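Local coordinates for protein histidine acid phosphatase (Bifidobacterium longum subsp. infantis, PDB 6RXE) that probably releases phosphate from inositol hexakisphosphate, lower inositol phosphates and 2,3-bisphosphoglycerate, as a histidine acid phosphatase of the MINPP1 subfamily, at residues 11-16 and 315-320; 42-47 and 440-445; 136-141 and 397-402. All coordinates share one frame; numbering follows the deposited sequence. Where two conformers were deposited one is given.

In the fold
All three contacts touch one bound inositol hexasulphate. Contact 2 lies in the middle: its centre is about 11 Å from that of contact 1 and about 9 Å from that of contact 3, while contacts 1 and 3 are about 18 Å apart. Along the chain the segments come in the order 11-16, 42-47, 136-141, 315-320, 397-402 and 440-445, so the pocket is assembled from distant parts of the sequence. Contacts 2 and 3 sit at the ends of neighbouring strands 35-44 and 391-398 of one mixed sheet. Contact 1 joins two loops beside contact 2, bringing a lysine to the same pocket, probably that of the inositol phosphate substrate.

Contact 1 of 3, residues 11-16 and 315-320; sequences SSKQPY and AADMHN. With IHS (D-myo-inositol-hexasulphate), chain C.
Asp317 reaches from the 315-320 loop to the carbonyl oxygen and CB of Lys13 and the ring of Pro15, its side chain crossing that of Lys13 at about a right angle. With CG beside its own backbone N, anti to the carbonyl carbon (chi1 -63°), the carboxylate brings OD2 to 2.6 Å from Lys13 O and to 3.5 Å from Lys13 CB. The other oxygen, OD1, turns to the proline: it lies 3.5 Å from Pro15 CG and is hydrogen-bonded to Ser47 OG, which links the 315-320 loop to the 42-47 segment. Pro15 meets Asp317 on a slant, with the same CG also pressed 3.4 Å from Ala316 O and, more loosely, against the methyl of Ala316. That carbonyl oxygen lies over one face of the His319 ring, offset toward the rim, and accepts a bond from Gln103. While the root of Lys13 meets the acid, the rest of its chain heads elsewhere. A bend at chi2 (75°), followed by an extended run, carries the ammonium away from Asp317 to the inositol hexasulphate, where NZ donates to O43 at 2.7 Å; a second bond, to O23, is modelled so short that its length is doubtful. Ser12 OG accepts a further bond from NZ at 3.0 Å, which steadies the end of the lysine between hydroxyl and sulfate. Pointing away from the 315-320 loop, Gln14 bonds through NE2 to Pro15 O on a lone pair in the carbonyl plane, and the Ala315 to Met318 type I turn shapes the opposing loop. Buried beside the ligand, the arrangement is a loop-to-loop junction at the wall of a polyanion pocket, where a lysine is supplied from ahead of the first strand of the histidine phosphatase core.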
loop_
_atom_site.group_PDB
_atom_site.type_symbol
_atom_site.label_atom_id
_atom_site.label_comp_id
_atom_site.label_asym_id
_atom_site.label_seq_id
_atom_site.Cartn_x
_atom_site.Cartn_y
_atom_site.Cartn_z
ATOM N N SER A 11 2.461 -10.794 2.179
ATOM C CA SER A 11 2.862 -9.512 2.752
ATOM C C SER A 11 2.014 -8.376 2.179
ATOM O O SER A 11 0.815 -8.554 1.928
ATOM C CB SER A 11 4.354 -9.261 2.507
ATOM O OG SER A 11 4.775 -8.018 3.049
ATOM N N SER A 12 2.628 -7.215 1.936
ATOM C CA SER A 12 1.911 -6.058 1.401
ATOM C C SER A 12 1.465 -6.235 -0.046
ATOM O O SER A 12 0.860 -5.311 -0.601
ATOM C CB SER A 12 2.776 -4.799 1.525
ATOM O OG SER A 12 4.116 -5.057 1.141
ATOM N N LYS A 13 1.744 -7.371 -0.686
ATOM C CA LYS A 13 1.178 -7.657 -1.997
ATOM C C LYS A 13 -0.014 -8.603 -1.908
ATOM O O LYS A 13 -0.471 -9.115 -2.934
ATOM C CB LYS A 13 2.252 -8.211 -2.940
ATOM C CG LYS A 13 3.167 -7.121 -3.502
ATOM C CD LYS A 13 4.148 -6.666 -2.414
ATOM C CE LYS A 13 4.941 -5.449 -2.784
ATOM N NZ LYS A 13 5.479 -4.814 -1.540
ATOM N N GLN A 14 -0.532 -8.824 -0.708
ATOM C CA GLN A 14 -1.760 -9.579 -0.509
ATOM C C GLN A 14 -2.911 -8.945 -1.283
ATOM O O GLN A 14 -3.215 -7.761 -1.063
ATOM C CB GLN A 14 -2.096 -9.628 0.979
ATOM C CG GLN A 14 -3.478 -10.175 1.303
ATOM C CD GLN A 14 -3.612 -11.638 0.948
ATOM O OE1 GLN A 14 -2.737 -12.441 1.261
ATOM N NE2 GLN A 14 -4.709 -11.994 0.282
ATOM N N PRO A 15 -3.573 -9.678 -2.181
ATOM C CA PRO A 15 -4.777 -9.143 -2.824
ATOM C C PRO A 15 -5.866 -8.877 -1.796
ATOM O O PRO A 15 -5.908 -9.480 -0.719
ATOM C CB PRO A 15 -5.188 -10.254 -3.801
ATOM C CG PRO A 15 -3.940 -11.057 -4.015
ATOM C CD PRO A 15 -3.221 -11.011 -2.696
ATOM N N TYR A 16 -6.762 -7.956 -2.148
ATOM C CA TYR A 16 -7.820 -7.552 -1.234
ATOM C C TYR A 16 -8.756 -8.718 -0.936
ATOM O O TYR A 16 -9.127 -9.482 -1.831
ATOM C CB TYR A 16 -8.610 -6.393 -1.835
ATOM C CG TYR A 16 -9.551 -5.718 -0.872
ATOM C CD1 TYR A 16 -9.067 -5.039 0.238
ATOM C CD2 TYR A 16 -10.924 -5.739 -1.080
ATOM C CE1 TYR A 16 -9.915 -4.414 1.117
ATOM C CE2 TYR A 16 -11.791 -5.106 -0.197
ATOM C CZ TYR A 16 -11.276 -4.446 0.897
ATOM O OH TYR A 16 -12.118 -3.811 1.780
ATOM N N ALA A 315 3.027 -12.122 -8.288
ATOM C CA ALA A 315 2.241 -13.003 -9.149
ATOM C C ALA A 315 0.826 -13.208 -8.613
ATOM O O ALA A 315 -0.106 -13.436 -9.395
ATOM C CB ALA A 315 2.951 -14.349 -9.316
ATOM N N ALA A 316 0.640 -13.115 -7.293
ATOM C CA ALA A 316 -0.693 -13.230 -6.710
ATOM C C ALA A 316 -1.616 -12.091 -7.130
ATOM O O ALA A 316 -2.842 -12.230 -7.028
ATOM C CB ALA A 316 -0.595 -13.280 -5.185
ATOM N N ASP A 317 -1.059 -10.971 -7.592
ATOM C CA ASP A 317 -1.830 -9.820 -8.049
ATOM C C ASP A 317 -1.927 -9.743 -9.563
ATOM O O ASP A 317 -2.443 -8.751 -10.090
ATOM C CB ASP A 317 -1.212 -8.525 -7.523
ATOM C CG ASP A 317 -1.238 -8.442 -6.025
ATOM O OD1 ASP A 317 -2.344 -8.327 -5.448
ATOM O OD2 ASP A 317 -0.143 -8.503 -5.428
ATOM N N MET A 318 -1.444 -10.759 -10.274
ATOM C CA MET A 318 -1.368 -10.706 -11.728
ATOM C C MET A 318 -2.075 -11.893 -12.370
ATOM O O MET A 318 -1.677 -12.344 -13.448
ATOM C CB MET A 318 0.090 -10.637 -12.179
ATOM C CG MET A 318 0.776 -9.338 -11.797
ATOM S SD MET A 318 2.393 -9.192 -12.567
ATOM C CE MET A 318 1.919 -8.776 -14.246
ATOM N N HIS A 319 -3.126 -12.400 -11.717
ATOM C CA HIS A 319 -3.840 -13.578 -12.208
ATOM C C HIS A 319 -4.293 -13.398 -13.650
ATOM O O HIS A 319 -4.022 -14.245 -14.511
ATOM C CB HIS A 319 -5.056 -13.873 -11.329
ATOM C CG HIS A 319 -4.720 -14.343 -9.948
ATOM N ND1 HIS A 319 -3.509 -14.919 -9.627
ATOM C CD2 HIS A 319 -5.455 -14.354 -8.810
ATOM C CE1 HIS A 319 -3.504 -15.244 -8.346
ATOM N NE2 HIS A 319 -4.673 -14.910 -7.826
ATOM N N ASN A 320 -4.998 -12.297 -13.924
ATOM C CA ASN A 320 -5.607 -12.101 -15.234
ATOM C C ASN A 320 -4.577 -11.826 -16.315
ATOM O O ASN A 320 -4.882 -12.000 -17.499
ATOM C CB ASN A 320 -6.622 -10.959 -15.177
ATOM C CG ASN A 320 -7.713 -11.201 -14.145
ATOM O OD1 ASN A 320 -7.816 -12.288 -13.577
ATOM N ND2 ASN A 320 -8.541 -10.191 -13.912
HETATM C C1 IHS C . 8.005 1.085 -3.212
HETATM O O1 IHS C . 9.322 0.757 -3.625
HETATM S S1 IHS C . 10.365 0.693 -2.535
HETATM C C2 IHS C . 7.194 -0.182 -3.166
HETATM O O2 IHS C . 9.851 -0.072 -1.368
HETATM S S2 IHS C . 7.787 -2.205 -4.617
HETATM C C3 IHS C . 5.753 0.131 -2.742
HETATM O O3 IHS C . 11.632 0.101 -3.060
HETATM S S3 IHS C . 4.812 -1.785 -1.452
HETATM C C4 IHS C . 5.088 1.177 -3.623
HETATM O O4 IHS C . 10.829 2.094 -2.136
HETATM S S4 IHS C . 2.510 1.283 -3.713
HETATM C C5 IHS C . 5.954 2.419 -3.820
HETATM S S5 IHS C . 4.928 4.652 -4.503
HETATM C C6 IHS C . 7.389 2.097 -4.187
HETATM S S6 IHS C . 8.843 3.669 -5.429
HETATM O O12 IHS C . 7.217 -0.775 -4.458
HETATM O O13 IHS C . 4.985 -1.046 -2.770
HETATM O O14 IHS C . 3.828 1.590 -2.984
HETATM O O15 IHS C . 5.384 3.224 -4.877
HETATM O O16 IHS C . 8.125 3.286 -4.170
HETATM O O22 IHS C . 8.892 -2.505 -3.643
HETATM O O23 IHS C . 6.102 -2.506 -1.057
HETATM O O24 IHS C . 1.383 1.257 -2.698
HETATM O O25 IHS C . 6.089 5.606 -4.483
HETATM O O26 IHS C . 7.884 4.166 -6.478
HETATM O O32 IHS C . 8.262 -2.407 -6.049
HETATM O O33 IHS C . 4.353 -0.855 -0.351
HETATM O O34 IHS C . 2.560 -0.013 -4.488
HETATM O O35 IHS C . 4.183 4.663 -3.213
HETATM O O36 IHS C . 9.682 2.524 -5.967
HETATM O O42 IHS C . 6.769 -3.246 -4.224
HETATM O O43 IHS C . 3.644 -2.769 -1.552
HETATM O O44 IHS C . 2.254 2.267 -4.816
HETATM O O45 IHS C . 4.091 5.230 -5.589
HETATM O O46 IHS C . 9.908 4.700 -5.130
#

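Contact 2 of 3, residues 42-47 and 440-445; sequences MARHGS and TPMAAN. With IHS (D-myo-inositol-hexasulphate), chain C.
Arg44 stands nearly fully extended, CG anti to its N (chi1 -176°), while Met442 bends at chi2 (-73°), and these two shapes lay the thioether over the guanidinium. Met442 SD sits 3.8 Å above the centre of one face, and CE reaches 3.5 Å from Arg44 NH2. His45 CG lies between its own N and carbonyl carbon (chi1 64°), which folds the ring back toward the sulfur; SD meets CE1 of His45 obliquely at 3.7 Å. The far end of Arg44 is spent on the inositol hexasulphate: NE donates to O24 at 2.9 Å and NH2 to O34 at 3.0 Å, with weaker bonds from NH2 to O24 and O43. NH1 turns the other way, to Ser12 O and, weakly, to Thr440 O. Sulfate oxygen O34 lies near the His45 ring plane, at its edge, and takes a bond from NE2 at 2.9 Å. ND1, in turn, donates almost straight to Gly46 O, 2.7 Å away and in the ring plane, which fixes the rotation of the imidazole. Behind these groups the backbones pair antiparallel: Ala43 faces Asn445 as a non-hydrogen-bonded pair, Arg44 N donates to Ala444 O, and Ala443 N reaches His45 O from above the carbonyl plane at 2.9 Å. Thr440 OG1, beside Arg44 CD, is buried without a partner. With Arg44 cut back to alanine, the sulfate would probably lose its bonds from NE and NH2, keeping His45, and Met442 SD the flat group it lies on. The Arg-His-Gly run is the signature of histidine phosphatases; donors from Arg44 and His45 converge on the S4 sulfate, with one weak bond from Arg44 to the neighbouring S3 sulfate, consistent with a cradle for substrate phosphate.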
loop_
_atom_site.group_PDB
_atom_site.type_symbol
_atom_site.label_atom_id
_atom_site.label_comp_id
_atom_site.label_asym_id
_atom_site.label_seq_id
_atom_site.Cartn_x
_atom_site.Cartn_y
_atom_site.Cartn_z
ATOM N N MET A 42 -10.023 6.806 2.443
ATOM C CA MET A 42 -8.740 6.734 1.755
ATOM C C MET A 42 -8.418 5.267 1.514
ATOM O O MET A 42 -8.402 4.468 2.457
ATOM C CB MET A 42 -7.610 7.401 2.541
ATOM C CG MET A 42 -6.310 7.520 1.738
ATOM S SD MET A 42 -5.312 6.006 1.636
ATOM C CE MET A 42 -4.767 5.844 3.334
ATOM N N ALA A 43 -8.158 4.922 0.258
ATOM C CA ALA A 43 -7.919 3.542 -0.135
ATOM C C ALA A 43 -6.608 3.440 -0.896
ATOM O O ALA A 43 -6.299 4.298 -1.725
ATOM C CB ALA A 43 -9.064 3.016 -1.009
ATOM N N ARG A 44 -5.840 2.391 -0.617
ATOM C CA ARG A 44 -4.721 2.073 -1.487
ATOM C C ARG A 44 -5.242 1.670 -2.862
ATOM O O ARG A 44 -6.368 1.186 -3.008
ATOM C CB ARG A 44 -3.871 0.945 -0.892
ATOM C CG ARG A 44 -2.627 0.624 -1.711
ATOM C CD ARG A 44 -1.824 -0.531 -1.144
ATOM N NE ARG A 44 -0.612 -0.746 -1.929
ATOM C CZ ARG A 44 0.183 -1.804 -1.811
ATOM N NH1 ARG A 44 -0.104 -2.754 -0.929
ATOM N NH2 ARG A 44 1.270 -1.903 -2.571
ATOM N N HIS A 45 -4.426 1.903 -3.883
ATOM C CA HIS A 45 -4.711 1.349 -5.198
ATOM C C HIS A 45 -4.926 -0.157 -5.093
ATOM O O HIS A 45 -4.398 -0.823 -4.194
ATOM C CB HIS A 45 -3.555 1.648 -6.154
ATOM C CG HIS A 45 -2.271 0.991 -5.754
ATOM N ND1 HIS A 45 -2.040 -0.358 -5.928
ATOM C CD2 HIS A 45 -1.157 1.492 -5.168
ATOM C CE1 HIS A 45 -0.836 -0.659 -5.471
ATOM N NE2 HIS A 45 -0.279 0.446 -5.007
ATOM N N GLY A 46 -5.715 -0.699 -6.014
ATOM C CA GLY A 46 -5.913 -2.133 -6.077
ATOM C C GLY A 46 -4.690 -2.848 -6.636
ATOM O O GLY A 46 -3.657 -2.249 -6.940
ATOM N N SER A 47 -4.831 -4.171 -6.778
ATOM C CA SER A 47 -3.740 -5.015 -7.261
ATOM C C SER A 47 -3.097 -4.428 -8.511
ATOM O O SER A 47 -3.781 -3.921 -9.405
ATOM C CB SER A 47 -4.245 -6.430 -7.558
ATOM O OG SER A 47 -4.557 -7.128 -6.364
ATOM N N THR A 440 -1.814 -3.189 5.192
ATOM C CA THR A 440 -1.840 -2.516 3.890
ATOM C C THR A 440 -1.874 -3.509 2.727
ATOM O O THR A 440 -1.006 -3.494 1.850
ATOM C CB THR A 440 -0.650 -1.560 3.775
ATOM O OG1 THR A 440 -0.674 -0.898 2.505
ATOM C CG2 THR A 440 0.686 -2.294 3.970
ATOM N N PRO A 441 -2.905 -4.354 2.649
ATOM C CA PRO A 441 -3.082 -5.166 1.438
ATOM C C PRO A 441 -3.418 -4.274 0.255
ATOM O O PRO A 441 -3.702 -3.082 0.400
ATOM C CB PRO A 441 -4.254 -6.089 1.784
ATOM C CG PRO A 441 -5.050 -5.297 2.770
ATOM C CD PRO A 441 -4.013 -4.564 3.600
ATOM N N MET A 442 -3.376 -4.865 -0.939
ATOM C CA MET A 442 -3.894 -4.163 -2.101
ATOM C C MET A 442 -5.338 -3.753 -1.834
ATOM O O MET A 442 -6.122 -4.521 -1.265
ATOM C CB MET A 442 -3.796 -5.048 -3.350
ATOM C CG MET A 442 -2.361 -5.459 -3.717
ATOM S SD MET A 442 -1.372 -4.113 -4.411
ATOM C CE MET A 442 0.283 -4.801 -4.292
ATOM N N ALA A 443 -5.665 -2.511 -2.189
ATOM C CA ALA A 443 -6.979 -1.906 -1.976
ATOM C C ALA A 443 -7.319 -1.695 -0.500
ATOM O O ALA A 443 -8.482 -1.445 -0.172
ATOM C CB ALA A 443 -8.091 -2.719 -2.654
ATOM N N ALA A 444 -6.340 -1.783 0.404
ATOM C CA ALA A 444 -6.569 -1.416 1.799
ATOM C C ALA A 444 -7.228 -0.045 1.890
ATOM O O ALA A 444 -6.838 0.896 1.190
ATOM C CB ALA A 444 -5.249 -1.411 2.576
ATOM N N ASN A 445 -8.247 0.068 2.741
ATOM C CA ASN A 445 -9.025 1.299 2.794
ATOM C C ASN A 445 -9.558 1.566 4.195
ATOM O O ASN A 445 -9.908 0.643 4.935
ATOM C CB ASN A 445 -10.180 1.271 1.778
ATOM C CG ASN A 445 -11.220 0.214 2.085
ATOM O OD1 ASN A 445 -12.215 0.469 2.766
ATOM N ND2 ASN A 445 -10.992 -0.993 1.574
HETATM C C1 IHS C . 8.005 1.085 -3.212
HETATM O O1 IHS C . 9.322 0.757 -3.625
HETATM S S1 IHS C . 10.365 0.693 -2.535
HETATM C C2 IHS C . 7.194 -0.182 -3.166
HETATM O O2 IHS C . 9.851 -0.072 -1.368
HETATM S S2 IHS C . 7.787 -2.205 -4.617
HETATM C C3 IHS C . 5.753 0.131 -2.742
HETATM O O3 IHS C . 11.632 0.101 -3.060
HETATM S S3 IHS C . 4.812 -1.785 -1.452
HETATM C C4 IHS C . 5.088 1.177 -3.623
HETATM O O4 IHS C . 10.829 2.094 -2.136
HETATM S S4 IHS C . 2.510 1.283 -3.713
HETATM C C5 IHS C . 5.954 2.419 -3.820
HETATM S S5 IHS C . 4.928 4.652 -4.503
HETATM C C6 IHS C . 7.389 2.097 -4.187
HETATM S S6 IHS C . 8.843 3.669 -5.429
HETATM O O12 IHS C . 7.217 -0.775 -4.458
HETATM O O13 IHS C . 4.985 -1.046 -2.770
HETATM O O14 IHS C . 3.828 1.590 -2.984
HETATM O O15 IHS C . 5.384 3.224 -4.877
HETATM O O16 IHS C . 8.125 3.286 -4.170
HETATM O O22 IHS C . 8.892 -2.505 -3.643
HETATM O O23 IHS C . 6.102 -2.506 -1.057
HETATM O O24 IHS C . 1.383 1.257 -2.698
HETATM O O25 IHS C . 6.089 5.606 -4.483
HETATM O O26 IHS C . 7.884 4.166 -6.478
HETATM O O32 IHS C . 8.262 -2.407 -6.049
HETATM O O33 IHS C . 4.353 -0.855 -0.351
HETATM O O34 IHS C . 2.560 -0.013 -4.488
HETATM O O35 IHS C . 4.183 4.663 -3.213
HETATM O O36 IHS C . 9.682 2.524 -5.967
HETATM O O42 IHS C . 6.769 -3.246 -4.224
HETATM O O43 IHS C . 3.644 -2.769 -1.552
HETATM O O44 IHS C . 2.254 2.267 -4.816
HETATM O O45 IHS C . 4.091 5.230 -5.589
HETATM O O46 IHS C . 9.908 4.700 -5.130
#

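Contact 3 of 3, residues 136-141 and 397-402; sequences QSSGEA and FAHAET. With IHS (D-myo-inositol-hexasulphate), chain C.
Ser138 OG and His399 NE2 lie 2.7 Å apart in a hydrogen bond that either could donate; the serine was modelled in two conformers, and the bond belongs to one of them. The bond meets the ring at its edge. From another part of the edge ND1 donates to O44 of the inositol hexasulphate at 3.1 Å (164°), so the imidazole is gripped in its own plane by protein and ligand. Glu140 CB also abuts that edge, 3.3 Å from His399 CE1, while its carboxylate turns elsewhere. His399 is the N-cap of helix 400-410, and Ala400 N, in the first turn, donates to O24 of the ligand at 2.8 Å; the helix start probably adds a favourable field for the anion. His399-Ala400-Glu401 matches the His-Ala-Glu motif of the MINPP subfamily. In the next shell Ser138 is itself positioned: its OG accepts from Glu140 N, an ST turn, and Ser137 OG does the same for Gly139 N at 2.9 Å while also bonding Thr144. Further back, Phe397 N donates to Gln136 O and Ser138 N to Phe397 O, a parallel pairing that sets both loops at the strand ends; Gln136 O also lies at the edge of the Phe397 ring. Tyr189 meets His399 edge to face. Strand 391-398 runs between strands 132-137 and 35-44; Phe397 packs against Phe150 of helix 141-157 and His108 of helix 102-118, while helix 185-188 rests on Ser138 and Ala398.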
loop_
_atom_site.group_PDB
_atom_site.type_symbol
_atom_site.label_atom_id
_atom_site.label_comp_id
_atom_site.label_asym_id
_atom_site.label_seq_id
_atom_site.Cartn_x
_atom_site.Cartn_y
_atom_site.Cartn_z
ATOM N N GLN A 136 -10.497 12.109 -5.331
ATOM C CA GLN A 136 -9.130 12.587 -5.222
ATOM C C GLN A 136 -8.164 11.437 -5.443
ATOM O O GLN A 136 -8.418 10.302 -5.026
ATOM C CB GLN A 136 -8.857 13.239 -3.857
ATOM C CG GLN A 136 -9.747 14.435 -3.541
ATOM C CD GLN A 136 -9.359 15.120 -2.253
ATOM O OE1 GLN A 136 -8.402 14.716 -1.585
ATOM N NE2 GLN A 136 -10.098 16.165 -1.889
ATOM N N SER A 137 -7.055 11.749 -6.094
ATOM C CA SER A 137 -5.992 10.795 -6.352
ATOM C C SER A 137 -4.657 11.439 -6.019
ATOM O O SER A 137 -4.524 12.664 -5.987
ATOM C CB SER A 137 -6.003 10.323 -7.818
ATOM O OG SER A 137 -4.771 9.721 -8.175
ATOM N N SER A 138 -3.671 10.586 -5.745
ATOM C CA SER A 138 -2.295 11.034 -5.581
ATOM C C SER A 138 -1.705 11.561 -6.878
ATOM O O SER A 138 -0.716 12.301 -6.846
ATOM C CB SER A 138 -1.432 9.880 -5.083
ATOM O OG SER A 138 -1.241 8.941 -6.131
ATOM N N GLY A 139 -2.279 11.182 -8.017
ATOM C CA GLY A 139 -1.723 11.473 -9.314
ATOM C C GLY A 139 -1.046 10.286 -9.960
ATOM O O GLY A 139 -0.860 10.280 -11.184
ATOM N N GLU A 140 -0.672 9.281 -9.171
ATOM C CA GLU A 140 -0.133 8.056 -9.738
ATOM C C GLU A 140 -1.229 7.314 -10.488
ATOM O O GLU A 140 -2.372 7.230 -10.026
ATOM C CB GLU A 140 0.463 7.170 -8.645
ATOM C CG GLU A 140 1.207 5.965 -9.182
ATOM C CD GLU A 140 2.422 6.354 -9.993
ATOM O OE1 GLU A 140 3.007 7.421 -9.713
ATOM O OE2 GLU A 140 2.789 5.597 -10.918
ATOM N N ALA A 141 -0.865 6.782 -11.657
ATOM C CA ALA A 141 -1.846 6.185 -12.557
ATOM C C ALA A 141 -2.630 5.069 -11.881
ATOM O O ALA A 141 -3.851 4.985 -12.045
ATOM C CB ALA A 141 -1.155 5.660 -13.816
ATOM N N PHE A 397 -7.756 8.085 -3.221
ATOM C CA PHE A 397 -7.056 6.903 -3.701
ATOM C C PHE A 397 -5.561 7.181 -3.719
ATOM O O PHE A 397 -5.112 8.179 -4.298
ATOM C CB PHE A 397 -7.595 6.498 -5.078
ATOM C CG PHE A 397 -9.060 6.162 -5.053
ATOM C CD1 PHE A 397 -10.019 7.158 -5.165
ATOM C CD2 PHE A 397 -9.481 4.856 -4.846
ATOM C CE1 PHE A 397 -11.366 6.856 -5.101
ATOM C CE2 PHE A 397 -10.825 4.546 -4.788
ATOM C CZ PHE A 397 -11.770 5.543 -4.916
ATOM N N ALA A 398 -4.798 6.305 -3.061
ATOM C CA ALA A 398 -3.389 6.538 -2.775
ATOM C C ALA A 398 -2.604 5.231 -2.697
ATOM O O ALA A 398 -2.745 4.367 -3.570
ATOM C CB ALA A 398 -3.233 7.328 -1.471
ATOM N N HIS A 399 -1.783 5.070 -1.657
ATOM C CA HIS A 399 -0.690 4.109 -1.700
ATOM C C HIS A 399 -0.503 3.423 -0.354
ATOM O O HIS A 399 -1.034 3.850 0.674
ATOM C CB HIS A 399 0.614 4.803 -2.114
ATOM C CG HIS A 399 0.511 5.537 -3.413
ATOM N ND1 HIS A 399 0.795 4.947 -4.624
ATOM C CD2 HIS A 399 0.113 6.801 -3.694
ATOM C CE1 HIS A 399 0.597 5.819 -5.595
ATOM N NE2 HIS A 399 0.181 6.952 -5.058
ATOM N N ALA A 400 0.281 2.341 -0.380
ATOM C CA ALA A 400 0.715 1.706 0.860
ATOM C C ALA A 400 1.544 2.667 1.701
ATOM O O ALA A 400 1.465 2.653 2.937
ATOM C CB ALA A 400 1.518 0.443 0.552
ATOM N N GLU A 401 2.352 3.507 1.043
ATOM C CA GLU A 401 3.111 4.537 1.743
ATOM C C GLU A 401 2.209 5.584 2.375
ATOM O O GLU A 401 2.677 6.352 3.223
ATOM C CB GLU A 401 4.081 5.241 0.795
ATOM C CG GLU A 401 4.770 4.359 -0.225
ATOM C CD GLU A 401 5.718 3.365 0.392
ATOM O OE1 GLU A 401 6.172 3.621 1.524
ATOM O OE2 GLU A 401 6.028 2.344 -0.262
ATOM N N THR A 402 0.947 5.663 1.948
ATOM C CA THR A 402 -0.046 6.516 2.591
ATOM C C THR A 402 -0.723 5.795 3.750
ATOM O O THR A 402 -0.919 6.385 4.822
ATOM C CB THR A 402 -1.104 6.968 1.571
ATOM O OG1 THR A 402 -0.494 7.216 0.300
ATOM C CG2 THR A 402 -1.807 8.239 2.037
HETATM C C1 IHS C . 8.005 1.085 -3.212
HETATM O O1 IHS C . 9.322 0.757 -3.625
HETATM S S1 IHS C . 10.365 0.693 -2.535
HETATM C C2 IHS C . 7.194 -0.182 -3.166
HETATM O O2 IHS C . 9.851 -0.072 -1.368
HETATM S S2 IHS C . 7.787 -2.205 -4.617
HETATM C C3 IHS C . 5.753 0.131 -2.742
HETATM O O3 IHS C . 11.632 0.101 -3.060
HETATM S S3 IHS C . 4.812 -1.785 -1.452
HETATM C C4 IHS C . 5.088 1.177 -3.623
HETATM O O4 IHS C . 10.829 2.094 -2.136
HETATM S S4 IHS C . 2.510 1.283 -3.713
HETATM C C5 IHS C . 5.954 2.419 -3.820
HETATM S S5 IHS C . 4.928 4.652 -4.503
HETATM C C6 IHS C . 7.389 2.097 -4.187
HETATM S S6 IHS C . 8.843 3.669 -5.429
HETATM O O12 IHS C . 7.217 -0.775 -4.458
HETATM O O13 IHS C . 4.985 -1.046 -2.770
HETATM O O14 IHS C . 3.828 1.590 -2.984
HETATM O O15 IHS C . 5.384 3.224 -4.877
HETATM O O16 IHS C . 8.125 3.286 -4.170
HETATM O O22 IHS C . 8.892 -2.505 -3.643
HETATM O O23 IHS C . 6.102 -2.506 -1.057
HETATM O O24 IHS C . 1.383 1.257 -2.698
HETATM O O25 IHS C . 6.089 5.606 -4.483
HETATM O O26 IHS C . 7.884 4.166 -6.478
HETATM O O32 IHS C . 8.262 -2.407 -6.049
HETATM O O33 IHS C . 4.353 -0.855 -0.351
HETATM O O34 IHS C . 2.560 -0.013 -4.488
HETATM O O35 IHS C . 4.183 4.663 -3.213
HETATM O O36 IHS C . 9.682 2.524 -5.967
HETATM O O42 IHS C . 6.769 -3.246 -4.224
HETATM O O43 IHS C . 3.644 -2.769 -1.552
HETATM O O44 IHS C . 2.254 2.267 -4.816
HETATM O O45 IHS C . 4.091 5.230 -5.589
HETATM O O46 IHS C . 9.908 4.700 -5.130
#